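Serpin B3 (Homo sapiens, PDB 4ZK3) is probably a serpin-family protease inhibitor and apparently gives rise to Pso p27, an aggregate-forming protein linked to psoriasis pathogenesis. Local coordinates at residues A[86-94]-A[375-383]. Sequence-based numbering, arbitrary orientation.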
loop_
_atom_site.group_PDB
_atom_site.type_symbol
_atom_site.label_atom_id
_atom_site.label_comp_id
_atom_site.label_asym_id
_atom_site.label_seq_id
_atom_site.Cartn_x
_atom_site.Cartn_y
_atom_site.Cartn_z
ATOM N N GLN A 86 3.665 0.859 -16.378
ATOM C CA GLN A 86 2.494 1.252 -17.114
ATOM C C GLN A 86 1.567 0.067 -17.386
ATOM O O GLN A 86 0.326 0.199 -17.282
ATOM C CB GLN A 86 2.901 1.918 -18.411
ATOM C CG GLN A 86 1.780 2.225 -19.353
ATOM C CD GLN A 86 2.308 2.432 -20.773
ATOM O OE1 GLN A 86 3.478 2.843 -20.998
ATOM N NE2 GLN A 86 1.470 2.114 -21.743
ATOM N N LYS A 87 2.152 -1.081 -17.721
ATOM C CA LYS A 87 1.360 -2.305 -17.951
ATOM C C LYS A 87 0.648 -2.715 -16.652
ATOM O O LYS A 87 -0.541 -3.032 -16.663
ATOM C CB LYS A 87 2.254 -3.456 -18.406
ATOM C CG LYS A 87 2.578 -3.460 -19.899
ATOM C CD LYS A 87 2.994 -4.863 -20.367
ATOM C CE LYS A 87 2.753 -5.110 -21.862
ATOM N NZ LYS A 87 3.967 -4.968 -22.722
ATOM N N LEU A 88 1.367 -2.692 -15.525
ATOM C CA LEU A 88 0.727 -2.923 -14.240
ATOM C C LEU A 88 -0.450 -1.999 -13.972
ATOM O O LEU A 88 -1.529 -2.477 -13.608
ATOM C CB LEU A 88 1.704 -2.751 -13.082
ATOM C CG LEU A 88 2.480 -3.971 -12.597
ATOM C CD1 LEU A 88 3.219 -3.561 -11.328
ATOM C CD2 LEU A 88 1.585 -5.194 -12.370
ATOM N N LEU A 89 -0.256 -0.681 -14.100
ATOM C CA LEU A 89 -1.357 0.258 -13.829
ATOM C C LEU A 89 -2.653 -0.132 -14.562
ATOM O O LEU A 89 -3.739 -0.095 -13.972
ATOM C CB LEU A 89 -0.939 1.726 -14.134
ATOM C CG LEU A 89 0.134 2.322 -13.197
ATOM C CD1 LEU A 89 0.500 3.707 -13.658
ATOM C CD2 LEU A 89 -0.352 2.408 -11.749
ATOM N N THR A 90 -2.519 -0.541 -15.834
ATOM C CA THR A 90 -3.641 -0.974 -16.684
ATOM C C THR A 90 -4.423 -2.109 -16.017
ATOM O O THR A 90 -5.648 -2.097 -15.997
ATOM C CB THR A 90 -3.155 -1.519 -18.052
ATOM O OG1 THR A 90 -2.095 -0.719 -18.548
ATOM C CG2 THR A 90 -4.280 -1.505 -19.088
ATOM N N GLU A 91 -3.694 -3.082 -15.479
ATOM C CA GLU A 91 -4.290 -4.272 -14.840
ATOM C C GLU A 91 -5.033 -3.949 -13.563
ATOM O O GLU A 91 -6.002 -4.568 -13.193
ATOM C CB GLU A 91 -3.187 -5.247 -14.496
ATOM C CG GLU A 91 -2.361 -5.701 -15.689
ATOM C CD GLU A 91 -2.940 -6.922 -16.343
ATOM O OE1 GLU A 91 -2.131 -7.780 -16.762
ATOM O OE2 GLU A 91 -4.196 -7.028 -16.402
ATOM N N PHE A 92 -4.583 -2.906 -12.911
ATOM C CA PHE A 92 -5.150 -2.499 -11.664
ATOM C C PHE A 92 -6.362 -1.598 -11.850
ATOM O O PHE A 92 -6.717 -0.852 -10.904
ATOM C CB PHE A 92 -4.078 -1.742 -10.850
ATOM C CG PHE A 92 -2.869 -2.550 -10.484
ATOM C CD1 PHE A 92 -2.839 -3.919 -10.608
ATOM C CD2 PHE A 92 -1.764 -1.905 -9.982
ATOM C CE1 PHE A 92 -1.711 -4.643 -10.242
ATOM C CE2 PHE A 92 -0.615 -2.604 -9.627
ATOM C CZ PHE A 92 -0.592 -3.987 -9.733
ATOM N N ASN A 93 -6.939 -1.519 -13.054
ATOM C CA ASN A 93 -8.176 -0.702 -13.208
ATOM C C ASN A 93 -9.137 -1.668 -13.844
ATOM O O ASN A 93 -9.063 -1.890 -15.058
ATOM C CB ASN A 93 -8.037 0.541 -14.106
ATOM C CG ASN A 93 -7.368 1.701 -13.418
ATOM O OD1 ASN A 93 -6.198 1.996 -13.681
ATOM N ND2 ASN A 93 -8.082 2.357 -12.552
ATOM N N LYS A 94 -9.932 -2.331 -13.009
ATOM C CA LYS A 94 -10.895 -3.320 -13.470
ATOM C C LYS A 94 -12.001 -3.461 -12.436
ATOM O O LYS A 94 -11.751 -3.458 -11.211
ATOM C CB LYS A 94 -10.198 -4.653 -13.712
ATOM C CG LYS A 94 -11.145 -5.699 -14.289
ATOM C CD LYS A 94 -10.446 -7.019 -14.581
ATOM C CE LYS A 94 -11.356 -7.910 -15.409
ATOM N NZ LYS A 94 -11.057 -9.336 -15.066
ATOM N N GLN A 375 -3.106 -9.048 -6.113
ATOM C CA GLN A 375 -3.686 -9.246 -7.469
ATOM C C GLN A 375 -3.040 -10.518 -8.050
ATOM O O GLN A 375 -1.812 -10.620 -8.195
ATOM C CB GLN A 375 -3.590 -8.002 -8.307
ATOM C CG GLN A 375 -3.168 -8.167 -9.748
ATOM C CD GLN A 375 -4.263 -8.023 -10.715
ATOM O OE1 GLN A 375 -4.997 -7.044 -10.702
ATOM N NE2 GLN A 375 -4.359 -8.970 -11.606
ATOM N N ASN A 376 -3.851 -11.542 -8.280
ATOM C CA ASN A 376 -3.232 -12.880 -8.501
ATOM C C ASN A 376 -2.462 -13.072 -9.852
ATOM O O ASN A 376 -1.385 -13.630 -9.872
ATOM C CB ASN A 376 -4.291 -13.975 -8.317
ATOM C CG ASN A 376 -4.789 -14.085 -6.879
ATOM O OD1 ASN A 376 -4.044 -13.947 -5.918
ATOM N ND2 ASN A 376 -6.015 -14.395 -6.744
ATOM N N LYS A 377 -2.993 -12.540 -10.938
ATOM C CA LYS A 377 -2.366 -12.699 -12.272
ATOM C C LYS A 377 -1.025 -12.005 -12.367
ATOM O O LYS A 377 -0.094 -12.536 -12.948
ATOM C CB LYS A 377 -3.306 -12.163 -13.352
ATOM C CG LYS A 377 -4.257 -13.262 -13.826
ATOM C CD LYS A 377 -5.750 -12.917 -13.897
ATOM C CE LYS A 377 -6.574 -13.943 -13.106
ATOM N NZ LYS A 377 -7.957 -13.997 -13.625
ATOM N N THR A 378 -0.927 -10.802 -11.795
ATOM C CA THR A 378 0.321 -10.056 -11.794
ATOM C C THR A 378 1.162 -10.349 -10.632
ATOM O O THR A 378 2.272 -9.843 -10.543
ATOM C CB THR A 378 0.062 -8.562 -11.784
ATOM O OG1 THR A 378 -0.592 -8.180 -10.561
ATOM C CG2 THR A 378 -0.817 -8.197 -12.966
ATOM N N ASN A 379 0.625 -11.104 -9.682
ATOM C CA ASN A 379 1.336 -11.346 -8.426
ATOM C C ASN A 379 1.806 -10.089 -7.586
ATOM O O ASN A 379 2.917 -10.034 -6.987
ATOM C CB ASN A 379 2.497 -12.272 -8.728
ATOM C CG ASN A 379 2.835 -13.149 -7.547
ATOM O OD1 ASN A 379 1.971 -13.763 -6.921
ATOM N ND2 ASN A 379 4.109 -13.220 -7.244
ATOM N N SER A 380 0.977 -9.075 -7.585
ATOM C CA SER A 380 1.319 -7.798 -6.991
ATOM C C SER A 380 0.636 -7.630 -5.644
ATOM O O SER A 380 -0.575 -7.864 -5.526
ATOM C CB SER A 380 0.875 -6.677 -7.907
ATOM O OG SER A 380 1.572 -6.828 -9.113
ATOM N N ILE A 381 1.389 -7.191 -4.649
ATOM C CA ILE A 381 0.805 -6.943 -3.327
ATOM C C ILE A 381 0.401 -5.493 -3.294
ATOM O O ILE A 381 1.252 -4.583 -3.333
ATOM C CB ILE A 381 1.760 -7.365 -2.222
ATOM C CG1 ILE A 381 2.088 -8.885 -2.399
ATOM C CG2 ILE A 381 1.090 -7.123 -0.860
ATOM C CD1 ILE A 381 3.052 -9.396 -1.327
ATOM N N LEU A 382 -0.908 -5.280 -3.306
ATOM C CA LEU A 382 -1.483 -3.930 -3.357
ATOM C C LEU A 382 -1.531 -3.255 -1.975
ATOM O O LEU A 382 -1.421 -2.010 -1.895
ATOM C CB LEU A 382 -2.898 -4.002 -3.927
ATOM C CG LEU A 382 -3.006 -4.619 -5.344
ATOM C CD1 LEU A 382 -4.437 -4.802 -5.765
ATOM C CD2 LEU A 382 -2.220 -3.946 -6.411
ATOM N N PHE A 383 -1.757 -4.072 -0.941
ATOM C CA PHE A 383 -1.928 -3.582 0.416
ATOM C C PHE A 383 -1.338 -4.627 1.340
ATOM O O PHE A 383 -1.441 -5.852 1.067
ATOM C CB PHE A 383 -3.415 -3.421 0.844
ATOM C CG PHE A 383 -4.254 -2.477 -0.033
ATOM C CD1 PHE A 383 -4.339 -1.108 0.228
ATOM C CD2 PHE A 383 -4.994 -3.017 -1.106
ATOM C CE1 PHE A 383 -5.166 -0.292 -0.563
ATOM C CE2 PHE A 383 -5.761 -2.205 -1.936
ATOM C CZ PHE A 383 -5.858 -0.836 -1.659
#
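F92, the first residue after helix 81-91 of this serpin fold, pushes its phenyl ring against the hairpin of strands 369-375 and 380-387, whose turn closes with a G1 beta bulge where N379 and S380 both face Q375. With chi1 at -62°, CG stands beside the backbone N, and the ring reaches across to the hairpin while CB stays back. Along one edge CD1 lies 3.8 Å from OE1 of Q375, near the ring plane, and CE1 comes next, beside OG1 of T378, an oxygen less surely placed in the model. At the far end, CZ meets CB of S380 at 3.6 Å. The CZ and CE2 side of the ring carries the methyl CD2 of L382 over its face, 3.8 Å from the ring centroid and only 14° off the normal, a CH-pi contact; the backbone O of L88 lies over the opposite face, toward its rim. A flat aromatic suits this place because one face takes a leucine methyl while its rim tolerates hydroxyl and amide oxygens. One turn back, L88 sends CD2 to 3.7 Å from CB of T378, and the same methyl touches OG of S380, small residues that let a branched leucine come close. Nearer the surface, K94 and K377 share D240, which ties the two segments together by salt bridges. E91, bent at chi2, runs alongside T378 in the opposite direction, its aliphatic CG 4.0 Å from the threonine methyl CG2.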